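Local coordinates for protein thiamine phosphate pyrophosphorylase (Bacteroides thetaiotaomicron VPI-5482, PDB 3CEU) that probably catalyses the joining of the pyrimidine and thiazole precursors into thiamine phosphate, a step of thiamine diphosphate biosynthesis, at residues T37-S42 against H62-E67; T20-E25 against L188-H193; A88-C93 against Y108-M113. All blocks are in the same frame, centred on the assembly; numbering follows the deposited sequence.

How the contacts relate
All three contacts belong to one chain folded as an eight-stranded parallel beta/alpha barrel. Contact 3 holds together two neighbouring barrel strands, 90-95 and 110-113, whereas contacts 1 and 2 lie in the outer layer. Contact 1 ties the first turn of helix 39-48 to the turn leading into helix 65-68, and contact 2 pairs helix 15-24 with helix 188-201, closing the helical layer between the first and last units. Along the sequence contact 1 precedes contact 3, and both are nested within the loop closed by contact 2. Contacts 1 and 3, centres about 18 Å apart, meet at Lys66 and Ala88. The centre of contact 2 lies about 24 and 25 Å from those of contacts 1 and 3 respectively.

Contact 1 of 3, residues T37-S42 against H62-E67; sequences TPAMYS and HFYLKE
Ala39 and His62 bring the two backbones nearest, with 6.5 Å between the Ala39 CA and His62 CA atoms, and the gap then widens to 8.3 Å from Ser42 CA to Leu65 CA. Residues 37-42 lead from a loop into the first turn of a helix; on the other side a type I beta turn runs from His62 to Leu65, and residues 65-67 are helical. The His62 ring reaches across. Its NE2 donates a hydrogen bond of 2.7 Å to Thr37 O, almost perfectly straight at 178° and with the acceptor in the ring plane. The geometry fits a proton on NE2, and the bond, with Ala39 over the face, would restrain the ring's rotation. Chi1 of -52° sets CG beside the backbone N, and chi2 of -55° turns one ring face to Ala39, whose CB sits 3.7 Å from the ring centroid in a CH-pi contact. Ala39 CB also lies at the edge of the Tyr64 ring, 4.1 Å from Tyr64 CE1 and 3.7 Å from Tyr64 OH. Further along, Ser42 CB presses on Leu65 CD1 at 3.5 Å, tight for two carbons. Tyr64 and Leu65 also touch Glu43 of helix 39-48, and Phe11 packs on Thr37 and Ser42. Phe63 and Lys66 rest on Ile74, so the turn into helix 65-68 is joined to helix 39-48 outside strand 73-75.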
ATOM      1  N   THR A  37      -0.873 -11.567  14.458  1.00 31.36           N
ATOM      2  CA  THR A  37      -1.743 -12.637  13.988  1.00 31.37           C
ATOM      3  C   THR A  37      -0.982 -13.919  13.664  1.00 30.70           C
ATOM      4  O   THR A  37       0.116 -13.866  13.116  1.00 28.95           O
ATOM      5  CB  THR A  37      -2.489 -12.164  12.737  1.00 37.85           C
ATOM      6  OG1 THR A  37      -2.918 -10.809  12.934  1.00 31.47           O
ATOM      7  CG2 THR A  37      -3.704 -13.030  12.481  1.00 34.37           C
ATOM      8  N   PRO A  38      -1.557 -15.088  14.003  1.00 28.08           N
ATOM      9  CA  PRO A  38      -0.928 -16.386  13.742  1.00 29.41           C
ATOM     10  C   PRO A  38      -0.571 -16.516  12.269  1.00 27.13           C
ATOM     11  O   PRO A  38      -1.428 -16.317  11.406  1.00 20.07           O
ATOM     12  CB  PRO A  38      -2.012 -17.382  14.135  1.00 28.63           C
ATOM     13  CG  PRO A  38      -2.765 -16.670  15.189  1.00 39.70           C
ATOM     14  CD  PRO A  38      -2.870 -15.273  14.643  1.00 34.50           C
ATOM     15  N   ALA A  39       0.683 -16.858  11.985  1.00 25.43           N
ATOM     16  CA  ALA A  39       1.145 -17.008  10.606  1.00 26.56           C
ATOM     17  C   ALA A  39       0.153 -17.823   9.780  1.00 24.61           C
ATOM     18  O   ALA A  39      -0.142 -17.489   8.631  1.00 25.83           O
ATOM     19  CB  ALA A  39       2.512 -17.671  10.586  1.00 15.44           C
HETATM   20  N   MSE A  40      -0.344 -18.893  10.386  1.00 20.94           N
HETATM   21  CA  MSE A  40      -1.313 -19.784   9.764  1.00 33.09           C
HETATM   22  C   MSE A  40      -2.313 -19.036   8.873  1.00 31.48           C
HETATM   23  O   MSE A  40      -2.492 -19.368   7.701  1.00 30.70           O
HETATM   24  CB  MSE A  40      -2.055 -20.542  10.867  1.00 35.80           C
HETATM   25  CG  MSE A  40      -3.181 -21.448  10.421  1.00 58.76           C
HETATM   26 SE   MSE A  40      -4.293 -21.911  11.953  1.00 85.45          SE
HETATM   27  CE  MSE A  40      -2.986 -22.910  12.990  1.00 66.73           C
ATOM     28  N   TYR A  41      -2.953 -18.016   9.427  1.00 26.63           N
ATOM     29  CA  TYR A  41      -3.936 -17.246   8.675  1.00 22.97           C
ATOM     30  C   TYR A  41      -3.366 -16.542   7.441  1.00 23.74           C
ATOM     31  O   TYR A  41      -4.045 -16.426   6.420  1.00 17.78           O
ATOM     32  CB  TYR A  41      -4.620 -16.239   9.600  1.00 20.73           C
ATOM     33  CG  TYR A  41      -5.318 -16.902  10.765  1.00 20.83           C
ATOM     34  CD1 TYR A  41      -6.170 -17.984  10.559  1.00 28.93           C
ATOM     35  CD2 TYR A  41      -5.142 -16.438  12.066  1.00 28.35           C
ATOM     36  CE1 TYR A  41      -6.834 -18.590  11.617  1.00 34.88           C
ATOM     37  CE2 TYR A  41      -5.802 -17.036  13.140  1.00 39.17           C
ATOM     38  CZ  TYR A  41      -6.650 -18.113  12.905  1.00 41.63           C
ATOM     39  OH  TYR A  41      -7.334 -18.705  13.947  1.00 46.95           O
ATOM     40  N   SER A  42      -2.119 -16.088   7.521  1.00 20.75           N
ATOM     41  CA  SER A  42      -1.506 -15.414   6.384  1.00 17.20           C
ATOM     42  C   SER A  42      -1.266 -16.410   5.270  1.00 16.90           C
ATOM     43  O   SER A  42      -1.434 -16.088   4.096  1.00 19.13           O
ATOM     44  CB  SER A  42      -0.184 -14.762   6.788  1.00 20.06           C
ATOM     45  OG  SER A  42      -0.400 -13.764   7.763  1.00 29.16           O
ATOM     46  N   HIS A  62       5.574 -11.780   9.718  1.00 16.03           N
ATOM     47  CA  HIS A  62       6.128 -13.068   9.315  1.00 13.09           C
ATOM     48  C   HIS A  62       6.855 -12.952   7.989  1.00 13.90           C
ATOM     49  O   HIS A  62       6.382 -13.426   6.946  1.00 15.00           O
ATOM     50  CB  HIS A  62       5.001 -14.084   9.211  1.00 15.37           C
ATOM     51  CG  HIS A  62       4.157 -14.147  10.441  1.00 21.83           C
ATOM     52  ND1 HIS A  62       4.688 -14.375  11.694  1.00 15.42           N
ATOM     53  CD2 HIS A  62       2.824 -13.987  10.620  1.00 23.84           C
ATOM     54  CE1 HIS A  62       3.718 -14.352  12.590  1.00 24.81           C
ATOM     55  NE2 HIS A  62       2.577 -14.118  11.964  1.00 20.82           N
ATOM     56  N   PHE A  63       8.012 -12.316   8.051  1.00  8.62           N
ATOM     57  CA  PHE A  63       8.835 -12.093   6.882  1.00 11.85           C
ATOM     58  C   PHE A  63       9.259 -13.383   6.183  1.00 14.03           C
ATOM     59  O   PHE A  63       9.598 -13.365   5.003  1.00 16.06           O
ATOM     60  CB  PHE A  63      10.057 -11.253   7.286  1.00 14.04           C
ATOM     61  CG  PHE A  63       9.720  -9.825   7.681  1.00 11.17           C
ATOM     62  CD1 PHE A  63      10.589  -9.091   8.482  1.00  6.42           C
ATOM     63  CD2 PHE A  63       8.563  -9.205   7.216  1.00  8.37           C
ATOM     64  CE1 PHE A  63      10.325  -7.761   8.807  1.00  9.41           C
ATOM     65  CE2 PHE A  63       8.286  -7.870   7.535  1.00 15.15           C
ATOM     66  CZ  PHE A  63       9.170  -7.146   8.335  1.00 11.28           C
ATOM     67  N   TYR A  64       9.214 -14.508   6.886  1.00 10.15           N
ATOM     68  CA  TYR A  64       9.617 -15.757   6.257  1.00 16.58           C
ATOM     69  C   TYR A  64       8.665 -16.099   5.104  1.00 22.10           C
ATOM     70  O   TYR A  64       9.026 -16.843   4.193  1.00 26.89           O
ATOM     71  CB  TYR A  64       9.620 -16.899   7.268  1.00 18.83           C
ATOM     72  CG  TYR A  64       8.263 -17.534   7.465  1.00 26.91           C
ATOM     73  CD1 TYR A  64       7.307 -16.952   8.303  1.00 30.08           C
ATOM     74  CD2 TYR A  64       7.924 -18.706   6.792  1.00 24.64           C
ATOM     75  CE1 TYR A  64       6.045 -17.525   8.459  1.00 21.01           C
ATOM     76  CE2 TYR A  64       6.675 -19.282   6.943  1.00 14.45           C
ATOM     77  CZ  TYR A  64       5.744 -18.689   7.774  1.00 15.95           C
ATOM     78  OH  TYR A  64       4.513 -19.270   7.906  1.00 25.05           O
ATOM     79  N   LEU A  65       7.447 -15.559   5.150  1.00 27.10           N
ATOM     80  CA  LEU A  65       6.461 -15.805   4.101  1.00 24.45           C
ATOM     81  C   LEU A  65       6.919 -15.227   2.772  1.00 28.78           C
ATOM     82  O   LEU A  65       6.437 -15.632   1.708  1.00 26.23           O
ATOM     83  CB  LEU A  65       5.120 -15.176   4.466  1.00 21.94           C
ATOM     84  CG  LEU A  65       4.410 -15.772   5.682  1.00 32.75           C
ATOM     85  CD1 LEU A  65       3.229 -14.887   6.054  1.00 35.20           C
ATOM     86  CD2 LEU A  65       3.959 -17.192   5.379  1.00 25.66           C
ATOM     87  N   LYS A  66       7.852 -14.282   2.831  1.00 27.81           N
ATOM     88  CA  LYS A  66       8.360 -13.643   1.625  1.00 25.99           C
ATOM     89  C   LYS A  66       8.902 -14.663   0.623  1.00 25.71           C
ATOM     90  O   LYS A  66       8.521 -14.638  -0.546  1.00 21.39           O
ATOM     91  CB  LYS A  66       9.443 -12.626   1.993  1.00 20.54           C
ATOM     92  CG  LYS A  66       9.834 -11.677   0.865  1.00 26.37           C
ATOM     93  CD  LYS A  66      10.823 -12.293  -0.117  1.00 30.32           C
ATOM     94  CE  LYS A  66      11.332 -11.237  -1.106  1.00 34.12           C
ATOM     95  NZ  LYS A  66      12.265 -11.796  -2.132  1.00 33.20           N
ATOM     96  N   GLU A  67       9.780 -15.557   1.082  1.00 24.80           N
ATOM     97  CA  GLU A  67      10.369 -16.583   0.210  1.00 25.11           C
ATOM     98  C   GLU A  67       9.468 -17.815   0.144  1.00 22.80           C
ATOM     99  O   GLU A  67       9.459 -18.557  -0.840  1.00 13.30           O
ATOM    100  CB  GLU A  67      11.753 -17.004   0.727  1.00 22.00           C
ATOM    101  CG  GLU A  67      12.766 -15.875   0.880  1.00 24.29           C
ATOM    102  CD  GLU A  67      13.219 -15.300  -0.451  1.00 35.48           C
ATOM    103  OE1 GLU A  67      14.142 -14.461  -0.452  1.00 26.60           O
ATOM    104  OE2 GLU A  67      12.653 -15.686  -1.495  1.00 42.64           O
TER

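Contact 2 of 3, residues T20-E25 against L188-H193; sequences TALFEE and LAVIEH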
ATOM      1  N   THR A  20      -8.258 -10.919  -4.981  1.00 20.35           N
ATOM      2  CA  THR A  20      -8.016 -11.455  -6.309  1.00 19.16           C
ATOM      3  C   THR A  20      -8.697 -10.582  -7.356  1.00 17.40           C
ATOM      4  O   THR A  20      -8.108 -10.241  -8.388  1.00 15.67           O
ATOM      5  CB  THR A  20      -8.533 -12.885  -6.379  1.00 23.85           C
ATOM      6  OG1 THR A  20      -7.862 -13.666  -5.381  1.00 21.34           O
ATOM      7  CG2 THR A  20      -8.278 -13.486  -7.757  1.00 23.80           C
ATOM      8  N   ALA A  21      -9.933 -10.203  -7.057  1.00 12.79           N
ATOM      9  CA  ALA A  21     -10.723  -9.355  -7.938  1.00 20.37           C
ATOM     10  C   ALA A  21     -10.024  -8.009  -8.168  1.00 18.81           C
ATOM     11  O   ALA A  21     -10.100  -7.437  -9.260  1.00 21.63           O
ATOM     12  CB  ALA A  21     -12.120  -9.139  -7.329  1.00  5.93           C
ATOM     13  N   LEU A  22      -9.355  -7.506  -7.131  1.00 18.54           N
ATOM     14  CA  LEU A  22      -8.635  -6.239  -7.224  1.00 19.02           C
ATOM     15  C   LEU A  22      -7.368  -6.430  -8.075  1.00 16.65           C
ATOM     16  O   LEU A  22      -6.989  -5.548  -8.850  1.00 13.24           O
ATOM     17  CB  LEU A  22      -8.273  -5.719  -5.815  1.00 26.29           C
ATOM     18  CG  LEU A  22      -9.455  -5.355  -4.890  1.00 20.00           C
ATOM     19  CD1 LEU A  22      -9.014  -5.263  -3.434  1.00 17.20           C
ATOM     20  CD2 LEU A  22     -10.054  -4.039  -5.340  1.00 25.45           C
ATOM     21  N   PHE A  23      -6.705  -7.571  -7.942  1.00 12.74           N
ATOM     22  CA  PHE A  23      -5.523  -7.794  -8.765  1.00 16.93           C
ATOM     23  C   PHE A  23      -5.976  -7.846 -10.228  1.00 21.50           C
ATOM     24  O   PHE A  23      -5.402  -7.181 -11.091  1.00 26.22           O
ATOM     25  CB  PHE A  23      -4.807  -9.092  -8.368  1.00 12.87           C
ATOM     26  CG  PHE A  23      -3.849  -8.926  -7.214  1.00 11.21           C
ATOM     27  CD1 PHE A  23      -2.832  -7.978  -7.271  1.00 14.99           C
ATOM     28  CD2 PHE A  23      -3.946  -9.728  -6.084  1.00 13.59           C
ATOM     29  CE1 PHE A  23      -1.928  -7.832  -6.223  1.00 20.62           C
ATOM     30  CE2 PHE A  23      -3.043  -9.588  -5.028  1.00 14.38           C
ATOM     31  CZ  PHE A  23      -2.035  -8.638  -5.102  1.00 16.73           C
ATOM     32  N   GLU A  24      -7.029  -8.614 -10.494  1.00 20.11           N
ATOM     33  CA  GLU A  24      -7.579  -8.748 -11.840  1.00 28.47           C
ATOM     34  C   GLU A  24      -7.911  -7.393 -12.487  1.00 31.23           C
ATOM     35  O   GLU A  24      -7.946  -7.280 -13.713  1.00 26.41           O
ATOM     36  CB  GLU A  24      -8.830  -9.636 -11.799  1.00 29.83           C
ATOM     37  CG  GLU A  24      -8.519 -11.130 -11.655  1.00 40.14           C
ATOM     38  CD  GLU A  24      -9.749 -11.973 -11.355  1.00 44.68           C
ATOM     39  OE1 GLU A  24     -10.804 -11.746 -11.994  1.00 47.67           O
ATOM     40  OE2 GLU A  24      -9.658 -12.875 -10.486  1.00 45.22           O
ATOM     41  N   GLU A  25      -8.149  -6.372 -11.663  1.00 31.69           N
ATOM     42  CA  GLU A  25      -8.459  -5.039 -12.168  1.00 23.04           C
ATOM     43  C   GLU A  25      -7.213  -4.158 -12.211  1.00 26.53           C
ATOM     44  O   GLU A  25      -7.300  -2.926 -12.272  1.00 22.91           O
ATOM     45  CB  GLU A  25      -9.539  -4.376 -11.314  1.00 20.30           C
ATOM     46  CG  GLU A  25     -10.879  -5.098 -11.343  1.00 28.76           C
ATOM     47  CD  GLU A  25     -11.497  -5.153 -12.741  1.00 35.16           C
ATOM     48  OE1 GLU A  25     -12.484  -5.896 -12.920  1.00 37.70           O
ATOM     49  OE2 GLU A  25     -11.016  -4.449 -13.657  1.00 30.12           O
ATOM     50  N   LEU A 188     -19.187  -5.507  -4.848  1.00 17.47           N
ATOM     51  CA  LEU A 188     -19.135  -4.707  -6.066  1.00 21.94           C
ATOM     52  C   LEU A 188     -18.664  -3.282  -5.760  1.00 18.42           C
ATOM     53  O   LEU A 188     -17.783  -2.750  -6.441  1.00 20.18           O
ATOM     54  CB  LEU A 188     -20.526  -4.674  -6.715  1.00 19.04           C
ATOM     55  CG  LEU A 188     -20.665  -5.437  -8.033  1.00 26.79           C
ATOM     56  CD1 LEU A 188     -22.136  -5.645  -8.389  1.00 23.97           C
ATOM     57  CD2 LEU A 188     -19.956  -4.658  -9.126  1.00 26.33           C
ATOM     58  N   ALA A 189     -19.257  -2.671  -4.735  1.00  7.30           N
ATOM     59  CA  ALA A 189     -18.902  -1.307  -4.340  1.00 11.79           C
ATOM     60  C   ALA A 189     -17.398  -1.149  -4.123  1.00 12.93           C
ATOM     61  O   ALA A 189     -16.824  -0.103  -4.421  1.00 24.94           O
ATOM     62  CB  ALA A 189     -19.656  -0.906  -3.061  1.00  8.02           C
ATOM     63  N   VAL A 190     -16.753  -2.178  -3.594  1.00 14.34           N
ATOM     64  CA  VAL A 190     -15.324  -2.087  -3.380  1.00 10.17           C
ATOM     65  C   VAL A 190     -14.599  -2.122  -4.717  1.00 10.93           C
ATOM     66  O   VAL A 190     -13.747  -1.278  -4.982  1.00 15.25           O
ATOM     67  CB  VAL A 190     -14.826  -3.220  -2.464  1.00 14.04           C
ATOM     68  CG1 VAL A 190     -13.293  -3.289  -2.484  1.00 13.22           C
ATOM     69  CG2 VAL A 190     -15.305  -2.963  -1.038  1.00 12.60           C
ATOM     70  N   ILE A 191     -14.945  -3.081  -5.569  1.00 10.24           N
ATOM     71  CA  ILE A 191     -14.291  -3.182  -6.866  1.00 12.63           C
ATOM     72  C   ILE A 191     -14.585  -1.969  -7.743  1.00 13.17           C
ATOM     73  O   ILE A 191     -13.696  -1.463  -8.422  1.00 18.05           O
ATOM     74  CB  ILE A 191     -14.723  -4.452  -7.628  1.00 17.23           C
ATOM     75  CG1 ILE A 191     -14.671  -5.670  -6.699  1.00  9.31           C
ATOM     76  CG2 ILE A 191     -13.806  -4.676  -8.843  1.00  6.70           C
ATOM     77  CD1 ILE A 191     -13.322  -5.867  -6.029  1.00 14.50           C
ATOM     78  N   GLU A 192     -15.824  -1.495  -7.730  1.00 17.24           N
ATOM     79  CA  GLU A 192     -16.169  -0.341  -8.541  1.00 11.40           C
ATOM     80  C   GLU A 192     -15.432   0.897  -8.063  1.00 14.29           C
ATOM     81  O   GLU A 192     -14.973   1.715  -8.866  1.00  8.97           O
ATOM     82  CB  GLU A 192     -17.686  -0.107  -8.531  1.00 18.22           C
ATOM     83  CG  GLU A 192     -18.469  -1.283  -9.101  1.00 11.77           C
ATOM     84  CD  GLU A 192     -19.955  -1.009  -9.223  1.00 21.91           C
ATOM     85  OE1 GLU A 192     -20.370  -0.368 -10.208  1.00 37.96           O
ATOM     86  OE2 GLU A 192     -20.716  -1.432  -8.329  1.00 38.31           O
ATOM     87  N   HIS A 193     -15.301   1.031  -6.751  1.00 13.00           N
ATOM     88  CA  HIS A 193     -14.616   2.192  -6.191  1.00 12.88           C
ATOM     89  C   HIS A 193     -13.107   2.132  -6.468  1.00 13.72           C
ATOM     90  O   HIS A 193     -12.455   3.173  -6.580  1.00 20.15           O
ATOM     91  CB  HIS A 193     -14.878   2.277  -4.691  1.00  5.47           C
ATOM     92  CG  HIS A 193     -14.325   3.508  -4.053  1.00 12.44           C
ATOM     93  ND1 HIS A 193     -14.804   4.769  -4.336  1.00 16.21           N
ATOM     94  CD2 HIS A 193     -13.298   3.673  -3.189  1.00  3.36           C
ATOM     95  CE1 HIS A 193     -14.086   5.661  -3.675  1.00  7.46           C
ATOM     96  NE2 HIS A 193     -13.168   5.023  -2.974  1.00  9.06           N
TER
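Ile191 carries this contact, inserting its CD1 methyl between two residues of the facing helix. The methyl is 3.7 Å from Ala21 CB and 3.8 Å from Leu22 CD2, a compact cluster of three apolar side chains. Leu22 and Val190 form the buried side, beside helix 173-176: Leu22 CD2 is 4.4 Å from Val190 CG1, while Trp176 and Phe194 also touch Leu22, and Leu175 and Phe179 touch Val190. The axes of helix segments 20-24 and 188-193 run in the same direction, inclined by 26°, with a closest approach of 10.2 Å. The arrangement is that of a beta/alpha barrel, in which the helix after the first strand lies beside a helix following the last, closing the outer layer where the ring of strands closes. The other branch of Ile191 faces the looser part of the contact. CG2, anti to the backbone N, meets the aliphatic stem of Glu25, with Ile191 CG2 3.9 Å from Glu25 CG and the two side chains crossing at about a right angle. Ile191 and Glu25 are both partly exposed. No hydrogen bond joins the two segments; the Glu25 carboxylate turns to Lys195 in a long, weak ion pair, while Lys198 makes a weak hydrogen bond to the Glu25 carbonyl oxygen.

Contact 3 of 3, residues A88-C93 against Y108-M113; sequences AGHVSC and YDYVFM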
ATOM      1  N   ALA A  88      17.173 -10.963   1.058  1.00 36.70           N
ATOM      2  CA  ALA A  88      17.526 -10.455  -0.257  1.00 34.53           C
ATOM      3  C   ALA A  88      16.226 -10.257  -1.013  1.00 30.24           C
ATOM      4  O   ALA A  88      15.580 -11.224  -1.413  1.00 35.93           O
ATOM      5  CB  ALA A  88      18.415 -11.455  -0.988  1.00 40.43           C
ATOM      6  N   GLY A  89      15.835  -9.004  -1.196  1.00 22.06           N
ATOM      7  CA  GLY A  89      14.601  -8.735  -1.900  1.00 14.03           C
ATOM      8  C   GLY A  89      14.102  -7.327  -1.658  1.00 23.19           C
ATOM      9  O   GLY A  89      14.802  -6.492  -1.088  1.00 13.81           O
ATOM     10  N   HIS A  90      12.875  -7.069  -2.095  1.00 20.72           N
ATOM     11  CA  HIS A  90      12.259  -5.760  -1.950  1.00 20.94           C
ATOM     12  C   HIS A  90      12.000  -5.425  -0.483  1.00 21.15           C
ATOM     13  O   HIS A  90      11.326  -6.166   0.233  1.00 24.56           O
ATOM     14  CB  HIS A  90      10.949  -5.727  -2.746  1.00 20.23           C
ATOM     15  CG  HIS A  90      10.317  -4.373  -2.824  1.00 25.43           C
ATOM     16  ND1 HIS A  90       9.657  -3.793  -1.761  1.00 26.74           N
ATOM     17  CD2 HIS A  90      10.265  -3.473  -3.835  1.00 31.17           C
ATOM     18  CE1 HIS A  90       9.228  -2.595  -2.113  1.00 23.42           C
ATOM     19  NE2 HIS A  90       9.583  -2.375  -3.366  1.00 41.10           N
ATOM     20  N   VAL A  91      12.552  -4.312  -0.030  1.00 16.34           N
ATOM     21  CA  VAL A  91      12.347  -3.898   1.341  1.00 16.03           C
ATOM     22  C   VAL A  91      11.796  -2.488   1.286  1.00 15.80           C
ATOM     23  O   VAL A  91      12.135  -1.729   0.380  1.00 14.61           O
ATOM     24  CB  VAL A  91      13.670  -3.910   2.134  1.00  6.09           C
ATOM     25  CG1 VAL A  91      14.651  -2.940   1.506  1.00 14.36           C
ATOM     26  CG2 VAL A  91      13.411  -3.556   3.589  1.00  5.60           C
ATOM     27  N   SER A  92      10.938  -2.147   2.242  1.00 14.52           N
ATOM     28  CA  SER A  92      10.331  -0.819   2.301  1.00 10.17           C
ATOM     29  C   SER A  92       9.972  -0.491   3.737  1.00 16.15           C
ATOM     30  O   SER A  92       9.883  -1.389   4.573  1.00  9.47           O
ATOM     31  CB  SER A  92       9.061  -0.781   1.455  1.00  9.50           C
ATOM     32  OG  SER A  92       8.075  -1.627   2.018  1.00 11.90           O
ATOM     33  N   CYS A  93       9.745   0.795   4.011  1.00 19.22           N
ATOM     34  CA  CYS A  93       9.381   1.257   5.358  1.00 22.51           C
ATOM     35  C   CYS A  93       8.613   2.572   5.302  1.00 18.92           C
ATOM     36  O   CYS A  93       8.479   3.185   4.250  1.00 27.41           O
ATOM     37  CB  CYS A  93      10.633   1.480   6.205  1.00 30.92           C
ATOM     38  SG  CYS A  93      11.528   2.979   5.768  1.00 25.02           S
ATOM     39  N   TYR A 108      15.913   2.174   0.648  1.00 18.63           N
ATOM     40  CA  TYR A 108      14.775   1.292   0.454  1.00 25.18           C
ATOM     41  C   TYR A 108      14.343   1.363  -0.996  1.00 24.80           C
ATOM     42  O   TYR A 108      14.717   2.289  -1.715  1.00 22.05           O
ATOM     43  CB  TYR A 108      13.617   1.724   1.355  1.00 22.21           C
ATOM     44  CG  TYR A 108      13.908   1.554   2.831  1.00 10.73           C
ATOM     45  CD1 TYR A 108      13.740   0.318   3.459  1.00 18.81           C
ATOM     46  CD2 TYR A 108      14.403   2.614   3.586  1.00 16.13           C
ATOM     47  CE1 TYR A 108      14.061   0.145   4.802  1.00 15.24           C
ATOM     48  CE2 TYR A 108      14.730   2.449   4.929  1.00 18.26           C
ATOM     49  CZ  TYR A 108      14.555   1.210   5.528  1.00 15.29           C
ATOM     50  OH  TYR A 108      14.876   1.042   6.848  1.00 26.68           O
ATOM     51  N   ASP A 109      13.565   0.380  -1.429  1.00 26.05           N
ATOM     52  CA  ASP A 109      13.068   0.366  -2.795  1.00 18.65           C
ATOM     53  C   ASP A 109      12.083   1.511  -2.938  1.00 21.18           C
ATOM     54  O   ASP A 109      11.947   2.105  -4.010  1.00 24.45           O
ATOM     55  CB  ASP A 109      12.420  -0.976  -3.080  1.00 17.02           C
ATOM     56  CG  ASP A 109      13.439  -2.084  -3.152  1.00 19.31           C
ATOM     57  OD1 ASP A 109      14.170  -2.145  -4.163  1.00 35.79           O
ATOM     58  OD2 ASP A 109      13.538  -2.874  -2.194  1.00 28.86           O
ATOM     59  N   TYR A 110      11.404   1.807  -1.833  1.00 24.29           N
ATOM     60  CA  TYR A 110      10.466   2.917  -1.733  1.00 17.84           C
ATOM     61  C   TYR A 110      10.014   3.019  -0.307  1.00 16.58           C
ATOM     62  O   TYR A 110      10.115   2.056   0.445  1.00 23.58           O
ATOM     63  CB  TYR A 110       9.248   2.774  -2.658  1.00 22.43           C
ATOM     64  CG  TYR A 110       8.300   1.604  -2.446  1.00 25.97           C
ATOM     65  CD1 TYR A 110       7.587   1.433  -1.256  1.00 24.07           C
ATOM     66  CD2 TYR A 110       8.031   0.727  -3.492  1.00 23.10           C
ATOM     67  CE1 TYR A 110       6.626   0.416  -1.127  1.00  9.78           C
ATOM     68  CE2 TYR A 110       7.078  -0.278  -3.371  1.00 22.66           C
ATOM     69  CZ  TYR A 110       6.379  -0.431  -2.193  1.00 16.25           C
ATOM     70  OH  TYR A 110       5.435  -1.436  -2.115  1.00 18.82           O
ATOM     71  N   VAL A 111       9.543   4.195   0.078  1.00 18.97           N
ATOM     72  CA  VAL A 111       9.069   4.401   1.431  1.00 13.00           C
ATOM     73  C   VAL A 111       7.702   5.061   1.406  1.00 10.34           C
ATOM     74  O   VAL A 111       7.314   5.682   0.412  1.00  6.85           O
ATOM     75  CB  VAL A 111      10.022   5.316   2.239  1.00 14.06           C
ATOM     76  CG1 VAL A 111      11.446   4.769   2.200  1.00  9.92           C
ATOM     77  CG2 VAL A 111       9.974   6.729   1.697  1.00  5.81           C
ATOM     78  N   PHE A 112       6.978   4.912   2.509  1.00  7.35           N
ATOM     79  CA  PHE A 112       5.664   5.520   2.675  1.00 13.63           C
ATOM     80  C   PHE A 112       5.909   6.865   3.344  1.00 17.88           C
ATOM     81  O   PHE A 112       6.925   7.052   4.010  1.00 26.92           O
ATOM     82  CB  PHE A 112       4.785   4.671   3.609  1.00 17.22           C
ATOM     83  CG  PHE A 112       4.155   3.477   2.948  1.00 17.13           C
ATOM     84  CD1 PHE A 112       4.495   3.126   1.646  1.00 10.88           C
ATOM     85  CD2 PHE A 112       3.207   2.712   3.618  1.00 15.37           C
ATOM     86  CE1 PHE A 112       3.905   2.036   1.023  1.00  8.21           C
ATOM     87  CE2 PHE A 112       2.613   1.620   2.999  1.00  6.86           C
ATOM     88  CZ  PHE A 112       2.966   1.285   1.693  1.00  5.44           C
HETATM   89  N   MSE A 113       4.997   7.808   3.164  1.00 19.84           N
HETATM   90  CA  MSE A 113       5.135   9.095   3.823  1.00 18.13           C
HETATM   91  C   MSE A 113       3.766   9.429   4.399  1.00 27.11           C
HETATM   92  O   MSE A 113       2.766   9.446   3.672  1.00 23.37           O
HETATM   93  CB  MSE A 113       5.573  10.183   2.845  1.00 15.43           C
HETATM   94  CG  MSE A 113       6.097  11.431   3.535  1.00 20.20           C
HETATM   95 SE   MSE A 113       6.285  12.965   2.371  1.00 37.83          SE
HETATM   96  CE  MSE A 113       5.626  14.337   3.574  1.00 26.79           C
TER
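Strands 90-95 and 110-113 are neighbours in the parallel barrel, joined through helix 98-102 as a beta-alpha-beta unit, and His90 to Cys93 meet Tyr108 to Phe112 along their length. Asp109 grips Val91 from both ends: its backbone N donates to Val91 O at 3.1 Å, and its OD2 accepts from Val91 N at 2.8 Å, a side chain taking the place of a strand carbonyl. Further on, Phe112 N donates to Cys93 O at 2.9 Å. His90 CG is anti to the backbone N (chi1 -172°), and the ring stacks on Asp109, its plane 17° from that of the carboxylate and Asp109 CB over one face. The edge of the His90 ring points at the face of Tyr110, an offset edge-to-face pair with planes at 62° and centroids 4.6 Å apart. An alanine at His90 would probably leave that face of Tyr110 and the CB of Asp109 without their ring partner, opening a gap between them. Cys93 SG stands over the Tyr108 ring, 3.5 Å from its centroid, while Val91 CG2 meets the ring edge, 3.9 Å from Tyr108 CD1. Ser92 OG bonds to His75 ND1, and Tyr110 OH to His31 NE2 of the non-adjacent strand 29-32. Strand 73-75 flanks 90-95, with backbone bonds from His90 and Ser92 to Ile74, and strand 147-150 flanks 110-113, where Val111 bonds to Met148.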